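Pectate lyase 47 (Bacillus sp. TS-47, PDB 1VBL) cleaves the polygalacturonate chains of pectin by eliminative lysis, as a thermostable, calcium-binding enzyme of the polysaccharide lyase 1 family. Local coordinates at residues K235-F240 with R263-G268; L274-Y279 with P403-A408; I296-Y301 with V395-P400. All blocks are in the same frame, centred on the assembly; numbering follows the deposited sequence.

Interaction 1 (K235-F240 with R263-G268); sequences KNSSDF and RMADSG
The guanidinium of Arg263 has Asn236 CA over the centre of one face, 3.5 Å above the plane, while Ser237 OG and Asp266 CA lie at its edge, in plane. The side chain of Asn236 crosses that of Arg263 at about a right angle, with the amide and guanidinium planes 35° apart. Asn236 OD1 comes to 3.1 Å from Arg263 NE, but the angle is too poor for a hydrogen bond. Arg263 gets across because its CG is anti to the backbone N and the chain runs on extended as far as NE. Its NH1 then donates to Ser237 OG at 2.7 Å with an N-H...O angle of 154°, and NH2 adds a weak bond to the same oxygen. The hydroxyl in turn donates a hydrogen bond to Ala265 O, 3.1 Å from Ser237 OG, from well above that carbonyl plane.

Residues 236-238 form the turn by which the parallel beta-helix passes from strand 232-235, which carries the calcium ligand Asp233, to strand 239-251. The 3-10 turn 264-266, in the long loop before strand 272-280, docks on it, and the side chain of Asn236 is about 10 Å from the bound calcium ion.

Asp266 OD1 takes the Ser237 N-H, 2.7 Å from N to OD1, and forms a salt bridge with Arg263 NH1 at 2.6 Å. Two donors thus converge on one carboxylate oxygen, which would probably stabilise its negative charge. The other oxygen, Asp266 OD2, receives a bond from a water at 2.6 Å, and this water accepts from Asn236 N. Further along, Asp239 OD2 is bound by Arg271, in a salt bridge, and by His269, both just after 263-268 in the same loop.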
loop_
_atom_site.group_PDB
_atom_site.type_symbol
_atom_site.label_atom_id
_atom_site.label_comp_id
_atom_site.label_asym_id
_atom_site.label_seq_id
_atom_site.Cartn_x
_atom_site.Cartn_y
_atom_site.Cartn_z
ATOM N N LYS A 235 -4.784 -8.050 -1.841
ATOM C CA LYS A 235 -5.614 -9.073 -1.213
ATOM C C LYS A 235 -6.502 -9.850 -2.174
ATOM O O LYS A 235 -6.485 -9.637 -3.388
ATOM C CB LYS A 235 -6.500 -8.427 -0.144
ATOM C CG LYS A 235 -7.506 -7.430 -0.704
ATOM C CD LYS A 235 -8.363 -6.808 0.396
ATOM C CE LYS A 235 -9.399 -5.854 -0.183
ATOM N NZ LYS A 235 -10.245 -5.217 0.868
ATOM N N ASN A 236 -7.281 -10.755 -1.594
ATOM C CA ASN A 236 -8.226 -11.586 -2.325
ATOM C C ASN A 236 -7.685 -12.271 -3.568
ATOM O O ASN A 236 -8.105 -11.983 -4.693
ATOM C CB ASN A 236 -9.472 -10.772 -2.678
ATOM C CG ASN A 236 -10.221 -10.300 -1.447
ATOM O OD1 ASN A 236 -10.133 -10.917 -0.387
ATOM N ND2 ASN A 236 -10.973 -9.215 -1.584
ATOM N N SER A 237 -6.744 -13.181 -3.343
ATOM C CA SER A 237 -6.142 -13.974 -4.400
ATOM C C SER A 237 -5.393 -13.226 -5.493
ATOM O O SER A 237 -5.221 -13.753 -6.586
ATOM C CB SER A 237 -7.208 -14.871 -5.035
ATOM O OG SER A 237 -7.883 -15.612 -4.035
ATOM N N SER A 238 -4.955 -12.002 -5.216
ATOM C CA SER A 238 -4.176 -11.267 -6.207
ATOM C C SER A 238 -2.911 -12.102 -6.373
ATOM O O SER A 238 -2.566 -12.886 -5.488
ATOM C CB SER A 238 -3.835 -9.864 -5.703
ATOM O OG SER A 238 -5.007 -9.071 -5.633
ATOM N N ASP A 239 -2.208 -11.948 -7.485
ATOM C CA ASP A 239 -1.031 -12.779 -7.698
ATOM C C ASP A 239 -0.091 -12.154 -8.720
ATOM O O ASP A 239 -0.517 -11.357 -9.552
ATOM C CB ASP A 239 -1.504 -14.148 -8.208
ATOM C CG ASP A 239 -0.635 -15.299 -7.738
ATOM O OD1 ASP A 239 0.317 -15.077 -6.965
ATOM O OD2 ASP A 239 -0.922 -16.446 -8.146
ATOM N N PHE A 240 1.184 -12.528 -8.652
ATOM C CA PHE A 240 2.190 -12.045 -9.596
ATOM C C PHE A 240 2.270 -10.525 -9.640
ATOM O O PHE A 240 1.862 -9.883 -10.613
ATOM C CB PHE A 240 1.876 -12.617 -10.979
ATOM C CG PHE A 240 1.728 -14.113 -10.979
ATOM C CD1 PHE A 240 0.594 -14.719 -11.513
ATOM C CD2 PHE A 240 2.710 -14.916 -10.412
ATOM C CE1 PHE A 240 0.438 -16.106 -11.475
ATOM C CE2 PHE A 240 2.565 -16.304 -10.368
ATOM C CZ PHE A 240 1.427 -16.898 -10.900
ATOM N N ARG A 263 -9.028 -16.878 4.945
ATOM C CA ARG A 263 -9.300 -16.958 3.515
ATOM C C ARG A 263 -8.337 -17.931 2.851
ATOM O O ARG A 263 -7.325 -17.530 2.277
ATOM C CB ARG A 263 -9.186 -15.578 2.858
ATOM C CG ARG A 263 -9.678 -15.544 1.414
ATOM C CD ARG A 263 -9.693 -14.127 0.860
ATOM N NE ARG A 263 -10.385 -14.035 -0.427
ATOM C CZ ARG A 263 -9.947 -14.576 -1.559
ATOM N NH1 ARG A 263 -8.809 -15.254 -1.576
ATOM N NH2 ARG A 263 -10.641 -14.430 -2.680
ATOM N N MET A 264 -8.659 -19.217 2.933
ATOM C CA MET A 264 -7.815 -20.246 2.342
ATOM C C MET A 264 -7.710 -20.064 0.835
ATOM O O MET A 264 -6.841 -20.650 0.194
ATOM C CB MET A 264 -8.368 -21.637 2.662
ATOM C CG MET A 264 -8.383 -21.974 4.149
ATOM S SD MET A 264 -6.770 -21.753 4.947
ATOM C CE MET A 264 -7.164 -20.523 6.180
ATOM N N ALA A 265 -8.597 -19.247 0.274
ATOM C CA ALA A 265 -8.587 -18.982 -1.159
ATOM C C ALA A 265 -7.302 -18.256 -1.561
ATOM O O ALA A 265 -6.938 -18.228 -2.740
ATOM C CB ALA A 265 -9.804 -18.146 -1.546
ATOM N N ASP A 266 -6.620 -17.669 -0.580
ATOM C CA ASP A 266 -5.370 -16.959 -0.841
ATOM C C ASP A 266 -4.185 -17.914 -0.938
ATOM O O ASP A 266 -3.140 -17.566 -1.489
ATOM C CB ASP A 266 -5.088 -15.921 0.251
ATOM C CG ASP A 266 -5.928 -14.670 0.095
ATOM O OD1 ASP A 266 -6.450 -14.446 -1.016
ATOM O OD2 ASP A 266 -6.053 -13.903 1.076
ATOM N N SER A 267 -4.348 -19.119 -0.399
ATOM C CA SER A 267 -3.279 -20.110 -0.433
ATOM C C SER A 267 -2.844 -20.369 -1.871
ATOM O O SER A 267 -3.677 -20.571 -2.753
ATOM C CB SER A 267 -3.747 -21.416 0.211
ATOM O OG SER A 267 -2.679 -22.344 0.282
ATOM N N GLY A 268 -1.536 -20.359 -2.105
ATOM C CA GLY A 268 -1.025 -20.587 -3.443
ATOM C C GLY A 268 -0.971 -19.322 -4.282
ATOM O O GLY A 268 -0.578 -19.355 -5.446
HETATM O O HOH W 1 -6.945 -11.451 1.064
#

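Interaction 2 (L274-Y279 with P403-A408); sequences LHHNYY and PALVKA
A turn interrupting strand 272-280 of the parallel beta-helix is covered here by helix 402-409 from near the C terminus, with Val406 set against His276, Asn277 and Tyr278. The contact is made by van der Waals packing, with no hydrogen bond between the two segments. Val406 puts its two methyls to different uses. CG1, anti to the backbone N (chi1 175°), comes to 3.4 Å from Tyr278 CB and also rests on the backbone carbonyl of Asn277, 3.6 Å from CG1 to O. CG2, beside the backbone N, lies over the main chain of His276, 3.9 Å from its CA.

On one side of this valine, Leu405 brings a single methyl to the imidazole, its CD2 being 3.5 Å from both CD2 and NE2 of His276. The opposite part of that ring is held by His275, whose ND1 shares a hydrogen bond with His276 ND1 at 2.8 Å. On the Tyr278 side, Lys407 lays the aliphatic part of its chain obliquely against the phenol, whose hydroxyl is hydrogen-bonded to Glu302. Lys407 CG sits 3.7 Å from Tyr278 CE1, and Lys407 CD 3.8 Å from Tyr278 OH.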
loop_
_atom_site.group_PDB
_atom_site.type_symbol
_atom_site.label_atom_id
_atom_site.label_comp_id
_atom_site.label_asym_id
_atom_site.label_seq_id
_atom_site.Cartn_x
_atom_site.Cartn_y
_atom_site.Cartn_z
ATOM N N LEU A 274 9.047 -7.319 -3.693
ATOM C CA LEU A 274 9.222 -5.925 -3.317
ATOM C C LEU A 274 10.716 -5.674 -3.236
ATOM O O LEU A 274 11.411 -6.278 -2.413
ATOM C CB LEU A 274 8.595 -5.631 -1.954
ATOM C CG LEU A 274 7.112 -5.953 -1.772
ATOM C CD1 LEU A 274 6.964 -7.392 -1.309
ATOM C CD2 LEU A 274 6.505 -5.003 -0.739
ATOM N N HIS A 275 11.220 -4.797 -4.092
ATOM C CA HIS A 275 12.638 -4.511 -4.062
ATOM C C HIS A 275 12.973 -3.058 -4.351
ATOM O O HIS A 275 12.245 -2.357 -5.062
ATOM C CB HIS A 275 13.391 -5.462 -5.013
ATOM C CG HIS A 275 13.134 -5.226 -6.472
ATOM N ND1 HIS A 275 13.821 -4.282 -7.205
ATOM C CD2 HIS A 275 12.305 -5.847 -7.344
ATOM C CE1 HIS A 275 13.429 -4.334 -8.465
ATOM N NE2 HIS A 275 12.509 -5.276 -8.578
ATOM N N HIS A 276 14.073 -2.613 -3.754
ATOM C CA HIS A 276 14.565 -1.251 -3.906
ATOM C C HIS A 276 13.571 -0.166 -3.522
ATOM O O HIS A 276 13.582 0.928 -4.088
ATOM C CB HIS A 276 15.056 -1.027 -5.335
ATOM C CG HIS A 276 16.255 -1.850 -5.684
ATOM N ND1 HIS A 276 16.160 -3.099 -6.262
ATOM C CD2 HIS A 276 17.576 -1.624 -5.494
ATOM C CE1 HIS A 276 17.370 -3.605 -6.414
ATOM N NE2 HIS A 276 18.248 -2.730 -5.956
ATOM N N ASN A 277 12.714 -0.470 -2.555
ATOM C CA ASN A 277 11.746 0.511 -2.102
ATOM C C ASN A 277 12.368 1.248 -0.930
ATOM O O ASN A 277 13.192 0.698 -0.197
ATOM C CB ASN A 277 10.439 -0.170 -1.681
ATOM C CG ASN A 277 9.737 -0.833 -2.851
ATOM O OD1 ASN A 277 9.259 -0.160 -3.766
ATOM N ND2 ASN A 277 9.682 -2.158 -2.833
ATOM N N TYR A 278 11.970 2.500 -0.772
ATOM C CA TYR A 278 12.476 3.352 0.289
ATOM C C TYR A 278 11.360 3.562 1.314
ATOM O O TYR A 278 10.392 4.273 1.040
ATOM C CB TYR A 278 12.896 4.688 -0.329
ATOM C CG TYR A 278 13.691 5.643 0.540
ATOM C CD1 TYR A 278 14.216 6.811 -0.012
ATOM C CD2 TYR A 278 13.908 5.402 1.901
ATOM C CE1 TYR A 278 14.935 7.718 0.754
ATOM C CE2 TYR A 278 14.633 6.313 2.687
ATOM C CZ TYR A 278 15.141 7.471 2.098
ATOM O OH TYR A 278 15.858 8.388 2.832
ATOM N N TYR A 279 11.482 2.917 2.474
ATOM C CA TYR A 279 10.495 3.073 3.539
ATOM C C TYR A 279 11.099 4.064 4.523
ATOM O O TYR A 279 12.123 3.785 5.148
ATOM C CB TYR A 279 10.221 1.741 4.249
ATOM C CG TYR A 279 9.621 0.687 3.350
ATOM C CD1 TYR A 279 10.435 -0.157 2.597
ATOM C CD2 TYR A 279 8.236 0.549 3.230
ATOM C CE1 TYR A 279 9.893 -1.111 1.749
ATOM C CE2 TYR A 279 7.679 -0.403 2.377
ATOM C CZ TYR A 279 8.517 -1.230 1.640
ATOM O OH TYR A 279 7.989 -2.186 0.805
ATOM N N PRO A 403 21.407 1.612 0.576
ATOM C CA PRO A 403 20.982 2.974 0.932
ATOM C C PRO A 403 21.230 4.034 -0.145
ATOM O O PRO A 403 20.319 4.768 -0.528
ATOM C CB PRO A 403 21.772 3.260 2.208
ATOM C CG PRO A 403 21.886 1.895 2.836
ATOM C CD PRO A 403 22.244 1.032 1.640
ATOM N N ALA A 404 22.466 4.119 -0.621
ATOM C CA ALA A 404 22.813 5.106 -1.638
ATOM C C ALA A 404 21.978 4.917 -2.902
ATOM O O ALA A 404 21.447 5.877 -3.458
ATOM C CB ALA A 404 24.301 5.012 -1.970
ATOM N N LEU A 405 21.858 3.672 -3.346
ATOM C CA LEU A 405 21.095 3.357 -4.544
ATOM C C LEU A 405 19.609 3.701 -4.424
ATOM O O LEU A 405 19.046 4.384 -5.284
ATOM C CB LEU A 405 21.237 1.868 -4.875
ATOM C CG LEU A 405 20.453 1.411 -6.103
ATOM C CD1 LEU A 405 20.977 2.142 -7.335
ATOM C CD2 LEU A 405 20.589 -0.093 -6.275
ATOM N N VAL A 406 18.978 3.221 -3.359
ATOM C CA VAL A 406 17.557 3.461 -3.143
ATOM C C VAL A 406 17.256 4.941 -2.926
ATOM O O VAL A 406 16.295 5.469 -3.481
ATOM C CB VAL A 406 17.036 2.634 -1.942
ATOM C CG1 VAL A 406 15.581 2.988 -1.641
ATOM C CG2 VAL A 406 17.150 1.145 -2.257
ATOM N N LYS A 407 18.077 5.621 -2.131
ATOM C CA LYS A 407 17.841 7.040 -1.894
ATOM C C LYS A 407 17.931 7.837 -3.194
ATOM O O LYS A 407 17.199 8.809 -3.395
ATOM C CB LYS A 407 18.838 7.583 -0.864
ATOM C CG LYS A 407 18.549 7.097 0.552
ATOM C CD LYS A 407 19.376 7.816 1.606
ATOM C CE LYS A 407 20.819 7.359 1.604
ATOM N NZ LYS A 407 21.544 7.869 2.801
ATOM N N ALA A 408 18.806 7.401 -4.090
ATOM C CA ALA A 408 18.997 8.094 -5.358
ATOM C C ALA A 408 17.985 7.778 -6.454
ATOM O O ALA A 408 17.619 8.666 -7.226
ATOM C CB ALA A 408 20.410 7.826 -5.880
#

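Interaction 3 (I296-Y301 with V395-P400)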
loop_
_atom_site.group_PDB
_atom_site.type_symbol
_atom_site.label_atom_id
_atom_site.label_comp_id
_atom_site.label_asym_id
_atom_site.label_seq_id
_atom_site.Cartn_x
_atom_site.Cartn_y
_atom_site.Cartn_z
ATOM N N ILE A 296 11.465 -10.246 -0.698
ATOM C CA ILE A 296 11.771 -8.909 -0.204
ATOM C C ILE A 296 13.276 -8.694 -0.265
ATOM O O ILE A 296 14.013 -9.291 0.517
ATOM C CB ILE A 296 11.314 -8.769 1.266
ATOM C CG1 ILE A 296 9.818 -9.085 1.371
ATOM C CG2 ILE A 296 11.634 -7.378 1.790
ATOM C CD1 ILE A 296 9.287 -9.038 2.794
ATOM N N TYR A 297 13.740 -7.846 -1.180
ATOM C CA TYR A 297 15.175 -7.625 -1.272
ATOM C C TYR A 297 15.610 -6.217 -1.651
ATOM O O TYR A 297 14.885 -5.482 -2.318
ATOM C CB TYR A 297 15.796 -8.649 -2.238
ATOM C CG TYR A 297 15.584 -8.390 -3.714
ATOM C CD1 TYR A 297 16.495 -7.624 -4.447
ATOM C CD2 TYR A 297 14.494 -8.945 -4.393
ATOM C CE1 TYR A 297 16.332 -7.422 -5.818
ATOM C CE2 TYR A 297 14.320 -8.746 -5.769
ATOM C CZ TYR A 297 15.246 -7.983 -6.472
ATOM O OH TYR A 297 15.080 -7.784 -7.826
ATOM N N ASN A 298 16.803 -5.848 -1.198
ATOM C CA ASN A 298 17.377 -4.543 -1.492
ATOM C C ASN A 298 16.488 -3.358 -1.127
ATOM O O ASN A 298 16.489 -2.342 -1.821
ATOM C CB ASN A 298 17.739 -4.463 -2.976
ATOM C CG ASN A 298 18.976 -5.272 -3.327
ATOM O OD1 ASN A 298 19.271 -5.484 -4.502
ATOM N ND2 ASN A 298 19.712 -5.719 -2.311
ATOM N N ASN A 299 15.720 -3.485 -0.052
ATOM C CA ASN A 299 14.872 -2.380 0.370
ATOM C C ASN A 299 15.618 -1.624 1.455
ATOM O O ASN A 299 16.425 -2.208 2.179
ATOM C CB ASN A 299 13.541 -2.895 0.913
ATOM C CG ASN A 299 12.696 -3.545 -0.160
ATOM O OD1 ASN A 299 12.177 -2.870 -1.057
ATOM N ND2 ASN A 299 12.569 -4.865 -0.089
ATOM N N TYR A 300 15.362 -0.324 1.545
ATOM C CA TYR A 300 15.997 0.517 2.546
ATOM C C TYR A 300 14.913 1.053 3.481
ATOM O O TYR A 300 13.956 1.687 3.030
ATOM C CB TYR A 300 16.740 1.669 1.864
ATOM C CG TYR A 300 17.378 2.648 2.831
ATOM C CD1 TYR A 300 18.193 2.201 3.871
ATOM C CD2 TYR A 300 17.165 4.022 2.705
ATOM C CE1 TYR A 300 18.784 3.096 4.767
ATOM C CE2 TYR A 300 17.747 4.929 3.596
ATOM C CZ TYR A 300 18.552 4.460 4.622
ATOM O OH TYR A 300 19.110 5.347 5.512
ATOM N N TYR A 301 15.058 0.769 4.774
ATOM C CA TYR A 301 14.097 1.199 5.790
ATOM C C TYR A 301 14.818 2.200 6.684
ATOM O O TYR A 301 15.860 1.888 7.259
ATOM C CB TYR A 301 13.620 0.004 6.627
ATOM C CG TYR A 301 13.086 -1.158 5.816
ATOM C CD1 TYR A 301 13.954 -2.032 5.160
ATOM C CD2 TYR A 301 11.713 -1.384 5.700
ATOM C CE1 TYR A 301 13.470 -3.101 4.408
ATOM C CE2 TYR A 301 11.217 -2.455 4.947
ATOM C CZ TYR A 301 12.104 -3.304 4.304
ATOM O OH TYR A 301 11.635 -4.348 3.539
ATOM N N VAL A 395 19.099 -8.901 -10.654
ATOM C CA VAL A 395 20.257 -8.646 -9.815
ATOM C C VAL A 395 19.889 -8.301 -8.382
ATOM O O VAL A 395 18.921 -7.586 -8.137
ATOM C CB VAL A 395 21.079 -7.446 -10.342
ATOM C CG1 VAL A 395 22.342 -7.274 -9.505
ATOM C CG2 VAL A 395 21.418 -7.635 -11.805
ATOM N N ILE A 396 20.672 -8.811 -7.442
ATOM C CA ILE A 396 20.478 -8.491 -6.036
ATOM C C ILE A 396 21.771 -7.796 -5.637
ATOM O O ILE A 396 22.851 -8.379 -5.718
ATOM C CB ILE A 396 20.279 -9.746 -5.165
ATOM C CG1 ILE A 396 18.974 -10.447 -5.557
ATOM C CG2 ILE A 396 20.235 -9.347 -3.694
ATOM C CD1 ILE A 396 18.693 -11.705 -4.775
ATOM N N HIS A 397 21.668 -6.536 -5.233
ATOM C CA HIS A 397 22.852 -5.780 -4.847
ATOM C C HIS A 397 23.333 -6.100 -3.444
ATOM O O HIS A 397 22.552 -6.529 -2.591
ATOM C CB HIS A 397 22.571 -4.284 -4.940
ATOM C CG HIS A 397 22.077 -3.851 -6.282
ATOM N ND1 HIS A 397 22.838 -3.964 -7.425
ATOM C CD2 HIS A 397 20.889 -3.330 -6.668
ATOM C CE1 HIS A 397 22.139 -3.533 -8.458
ATOM N NE2 HIS A 397 20.952 -3.143 -8.027
ATOM N N PRO A 398 24.638 -5.909 -3.193
ATOM C CA PRO A 398 25.219 -6.169 -1.875
ATOM C C PRO A 398 24.590 -5.170 -0.915
ATOM O O PRO A 398 24.473 -3.990 -1.232
ATOM C CB PRO A 398 26.712 -5.926 -2.097
ATOM C CG PRO A 398 26.737 -4.928 -3.229
ATOM C CD PRO A 398 25.667 -5.454 -4.147
ATOM N N THR A 399 24.197 -5.642 0.260
ATOM C CA THR A 399 23.523 -4.793 1.235
ATOM C C THR A 399 24.106 -3.406 1.519
ATOM O O THR A 399 23.360 -2.428 1.622
ATOM C CB THR A 399 23.351 -5.537 2.568
ATOM O OG1 THR A 399 23.008 -6.904 2.305
ATOM C CG2 THR A 399 22.221 -4.897 3.388
ATOM N N PRO A 400 25.436 -3.287 1.651
ATOM C CA PRO A 400 25.922 -1.930 1.930
ATOM C C PRO A 400 25.707 -0.891 0.823
ATOM O O PRO A 400 25.763 0.311 1.077
ATOM C CB PRO A 400 27.399 -2.146 2.290
ATOM C CG PRO A 400 27.745 -3.454 1.657
ATOM C CD PRO A 400 26.506 -4.289 1.800
HETATM O O HOH W 2 16.332 -7.594 -10.271
#
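Where strand 293-303 of the parallel beta-helix breaks at a turn, the backbone of Asn298 takes a left-handed helical conformation and comes closest to the irregular segment 395-400 at His397, 6.5 Å from CA to CA. The Asn298 side chain spans the gap. Its amide meets the main chain of His397 with both ends. His397 N donates to Asn298 OD1 at 2.7 Å with an angle of 159°, in the carbonyl plane and on a lone pair. Asn298 ND2 returns a bond to His397 O at 3.0 Å, this time tilted from the carbonyl plane. Two bonds to one residue fix the rotation of the amide. Asn327 extends the network, its O accepting from Asn298 ND2 and its ND2 donating to His397 O. An alanine in place of Asn298 would probably leave His397 N and Asn327 O without their mates and weaken the hold of the turn on the loop.

The side chains of His397 and Asn298 cross at about a right angle, with the ring and amide planes only 15° apart. Ile396 touches both Asn298 and Tyr297: CG2 lies 3.9 Å from Asn298 ND2, and CG1 makes a CH-pi contact over one face of Tyr297, 4.2 Å from the ring centroid and offset toward the CD1-CE1 rim. With CG set between the backbone N and the carbonyl carbon (chi1 76°), Tyr297 presents this face to Ile396, and its ring also stacks on His275 of the adjacent strand 272-280. Val395 O approaches the same ring obliquely, 3.5 Å from Tyr297 CE1. At the phenol end, a water donates to Tyr297 OH at 2.8 Å and accepts from Val395 N at 3.1 Å.

How the interactions relate
From the N terminus, interaction 1 comes first and is local: a loop leaving strand 253-257 returns to the turn before strand 239-251, closing before the next contact opens. Interactions 2 and 3 span far longer loops. The chain passes through 274-279, then 296-301, completes further coils of the beta-helix, and returns as 395-400 and 403-408, so interaction 3 is nested inside interaction 2. Their centres are 8 Å apart, and they touch directly, with Asn277 N 2.9 Å from Asn299 OD1 between neighbouring strands. Together they tie the C-terminal segment to two successive coils. Interaction 1, centred 27 Å from interaction 2, joins a loop on the calcium side to strands of the same solenoid.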